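Local coordinates for protein Kinase A (Toxoplasma gondii, PDB 5J3U) that binds cyclic AMP through two cyclic nucleotide-binding domains and probably serves as the regulatory, inhibitory subunit that controls the kinase's catalytic subunit, at residues V141-G146 against G248-L253. Residues are numbered along the deposited sequence; the frame is centred on the assembly and turned at random.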
ATOM      1  N   VAL A 141       5.891 -15.692   8.794  1.00 16.68           N
ATOM      2  CA  VAL A 141       6.644 -14.626   9.457  1.00 15.62           C
ATOM      3  C   VAL A 141       6.292 -14.672  10.961  1.00 16.83           C
ATOM      4  O   VAL A 141       5.207 -14.270  11.372  1.00 15.05           O
ATOM      5  CB  VAL A 141       6.273 -13.268   8.828  1.00 15.73           C
ATOM      6  CG1 VAL A 141       6.863 -12.083   9.580  1.00 16.05           C
ATOM      7  CG2 VAL A 141       6.670 -13.215   7.347  1.00 15.11           C
ATOM      8  N   HIS A 142       7.226 -15.116  11.796  1.00 15.46           N
ATOM      9  CA  HIS A 142       6.833 -15.567  13.151  1.00 16.96           C
ATOM     10  C   HIS A 142       6.395 -14.533  14.150  1.00 16.53           C
ATOM     11  O   HIS A 142       5.624 -14.834  15.057  1.00 17.15           O
ATOM     12  CB  HIS A 142       7.956 -16.421  13.709  1.00 18.36           C
ATOM     13  CG  HIS A 142       8.152 -17.631  12.903  1.00 20.66           C
ATOM     14  ND1 HIS A 142       7.143 -18.553  12.752  1.00 20.73           N
ATOM     15  CD2 HIS A 142       9.135 -17.988  12.042  1.00 21.59           C
ATOM     16  CE1 HIS A 142       7.540 -19.482  11.892  1.00 24.07           C
ATOM     17  NE2 HIS A 142       8.753 -19.172  11.471  1.00 22.61           N
ATOM     18  N   ILE A 143       6.808 -13.310  13.933  1.00 19.64           N
ATOM     19  CA  ILE A 143       6.362 -12.232  14.784  1.00 21.82           C
ATOM     20  C   ILE A 143       4.852 -12.020  14.646  1.00 22.57           C
ATOM     21  O   ILE A 143       4.208 -11.499  15.565  1.00 21.45           O
ATOM     22  CB  ILE A 143       7.179 -10.955  14.454  1.00 26.31           C
ATOM     23  CG1 ILE A 143       7.111  -9.972  15.606  1.00 28.37           C
ATOM     24  CG2 ILE A 143       6.797 -10.307  13.129  1.00 25.86           C
ATOM     25  CD1 ILE A 143       8.166 -10.232  16.621  1.00 29.82           C
ATOM     26  N   LEU A 144       4.259 -12.504  13.535  1.00 18.07           N
ATOM     27  CA  LEU A 144       2.778 -12.481  13.381  1.00 16.53           C
ATOM     28  C   LEU A 144       2.063 -13.764  13.812  1.00 15.17           C
ATOM     29  O   LEU A 144       0.862 -13.923  13.642  1.00 15.80           O
ATOM     30  CB  LEU A 144       2.445 -12.175  11.915  1.00 14.73           C
ATOM     31  CG  LEU A 144       3.087 -10.890  11.393  1.00 14.74           C
ATOM     32  CD1 LEU A 144       2.599 -10.693   9.980  1.00 15.56           C
ATOM     33  CD2 LEU A 144       2.767  -9.690  12.259  1.00 15.08           C
ATOM     34  N   ASP A 145       2.774 -14.703  14.424  1.00 16.81           N
ATOM     35  CA  ASP A 145       2.173 -15.979  14.765  1.00 18.28           C
ATOM     36  C   ASP A 145       1.021 -15.880  15.756  1.00 19.81           C
ATOM     37  O   ASP A 145       0.199 -16.767  15.798  1.00 20.10           O
ATOM     38  CB  ASP A 145       3.228 -16.996  15.288  1.00 19.78           C
ATOM     39  CG  ASP A 145       4.104 -17.547  14.192  1.00 20.98           C
ATOM     40  OD1 ASP A 145       3.801 -17.330  12.982  1.00 19.58           O
ATOM     41  OD2 ASP A 145       5.126 -18.192  14.546  1.00 23.05           O
ATOM     42  N   GLY A 146       0.964 -14.790  16.502  1.00 21.58           N
ATOM     43  CA  GLY A 146      -0.092 -14.604  17.480  1.00 24.05           C
ATOM     44  C   GLY A 146      -1.379 -14.105  16.889  1.00 25.78           C
ATOM     45  O   GLY A 146      -2.456 -14.230  17.519  1.00 25.36           O
ATOM     46  N   GLY A 248      -1.733  -4.421  16.199  1.00 16.72           N
ATOM     47  CA  GLY A 248      -2.189  -4.787  17.547  1.00 16.79           C
ATOM     48  C   GLY A 248      -1.079  -5.014  18.526  1.00 16.58           C
ATOM     49  O   GLY A 248      -0.108  -4.259  18.574  1.00 17.12           O
ATOM     50  N   SER A 249      -1.201  -6.062  19.326  1.00 18.25           N
ATOM     51  CA  SER A 249      -0.233  -6.352  20.374  1.00 18.51           C
ATOM     52  C   SER A 249       1.115  -6.834  19.841  1.00 18.03           C
ATOM     53  O   SER A 249       2.105  -6.877  20.618  1.00 16.04           O
ATOM     54  CB  SER A 249      -0.824  -7.335  21.435  1.00 21.50           C
ATOM     55  OG  SER A 249      -0.809  -8.664  20.974  1.00 25.72           O
ATOM     56  N   VAL A 250       1.221  -7.102  18.532  1.00 16.02           N
ATOM     57  CA  VAL A 250       2.563  -7.367  17.965  1.00 15.57           C
ATOM     58  C   VAL A 250       3.504  -6.150  18.196  1.00 14.85           C
ATOM     59  O   VAL A 250       4.704  -6.309  18.319  1.00 14.23           O
ATOM     60  CB  VAL A 250       2.523  -7.770  16.496  1.00 14.84           C
ATOM     61  CG1 VAL A 250       3.933  -8.053  15.993  1.00 16.32           C
ATOM     62  CG2 VAL A 250       1.646  -8.990  16.308  1.00 15.93           C
ATOM     63  N   GLN A 251       2.946  -4.965  18.304  1.00 15.93           N
ATOM     64  CA  GLN A 251       3.744  -3.762  18.636  1.00 15.67           C
ATOM     65  C   GLN A 251       4.427  -3.867  19.982  1.00 16.50           C
ATOM     66  O   GLN A 251       5.592  -3.405  20.163  1.00 15.66           O
ATOM     67  CB  GLN A 251       2.853  -2.513  18.593  1.00 17.28           C
ATOM     68  CG  GLN A 251       2.280  -2.241  17.191  1.00 17.30           C
ATOM     69  CD  GLN A 251       1.202  -1.170  17.201  1.00 18.82           C
ATOM     70  OE1 GLN A 251      -0.027  -1.467  17.244  1.00 20.80           O
ATOM     71  NE2 GLN A 251       1.630   0.065  17.164  1.00 15.19           N
ATOM     72  N   ASP A 252       3.722  -4.497  20.929  1.00 18.14           N
ATOM     73  CA  ASP A 252       4.287  -4.765  22.266  1.00 18.26           C
ATOM     74  C   ASP A 252       5.371  -5.797  22.193  1.00 18.38           C
ATOM     75  O   ASP A 252       6.414  -5.655  22.862  1.00 19.21           O
ATOM     76  CB  ASP A 252       3.209  -5.203  23.276  1.00 19.78           C
ATOM     77  CG  ASP A 252       2.117  -4.183  23.475  1.00 21.58           C
ATOM     78  OD1 ASP A 252       2.382  -2.964  23.455  1.00 22.77           O
ATOM     79  OD2 ASP A 252       0.974  -4.609  23.712  1.00 24.78           O
ATOM     80  N   LEU A 253       5.166  -6.850  21.399  1.00 18.33           N
ATOM     81  CA  LEU A 253       6.238  -7.840  21.193  1.00 20.00           C
ATOM     82  C   LEU A 253       7.479  -7.217  20.590  1.00 18.61           C
ATOM     83  O   LEU A 253       8.579  -7.567  20.967  1.00 21.06           O
ATOM     84  CB  LEU A 253       5.806  -8.991  20.281  1.00 21.75           C
ATOM     85  CG  LEU A 253       4.639  -9.881  20.624  1.00 26.86           C
ATOM     86  CD1 LEU A 253       4.430 -10.888  19.494  1.00 30.14           C
ATOM     87  CD2 LEU A 253       4.900 -10.632  21.933  1.00 28.63           C
TER
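Val250 has CG1 trans to its own backbone N (chi1 -179°), and Ile143 places CG1 in much the same way (chi1 -160°). These two torsions bring the branches together, and Ile143 CG1 lies 3.7 Å from Val250 CG1. The two side chains pass each other at a slant. The backbone carbonyl of Ile143 also faces the helix. Ile143 O sits over the fork of Val250, 3.5 Å from Val250 CG1 and 3.7 Å from Val250 CG2. Leu253 lies one helical turn further on and brings its CD1 to 4.0 Å from Ile143 O. The carbonyl oxygen is thus lined by methyl groups of the helix, and the contact across the segments is one of van der Waals packing. Leu144 points its CB away from the helix, but its CD2 branch reaches back to 4.2 Å from Val250 CG1. Val250 is buried here, whereas Leu253 remains exposed.

The 141-146 segment is shaped by its own bonds. Leu144 N donates to Val141 O, and Asp145 N donates to His142 O. On the exposed side, His142 ND1 donates to Asp145 OD2 over 2.7 Å. The carboxylate oxygen lies in the imidazole plane and is met on its syn side. This bond closes over the same residues as the backbone bond from Asp145 N to His142 O.

Beyond the two segments, Ile143 also touches Leu254 and Lys257 of the same helix. Leu144 touches Met247, and Val250 touches Met147. The contact therefore joins the 3-10 turn between helices 116-138 and 149-157 to the start of C-terminal helix 250-257. This is the 3-10 turn of the N3A motif packing against the C-terminal helix that follows the barrel, as in other cyclic nucleotide-binding domains, here the second of the chain.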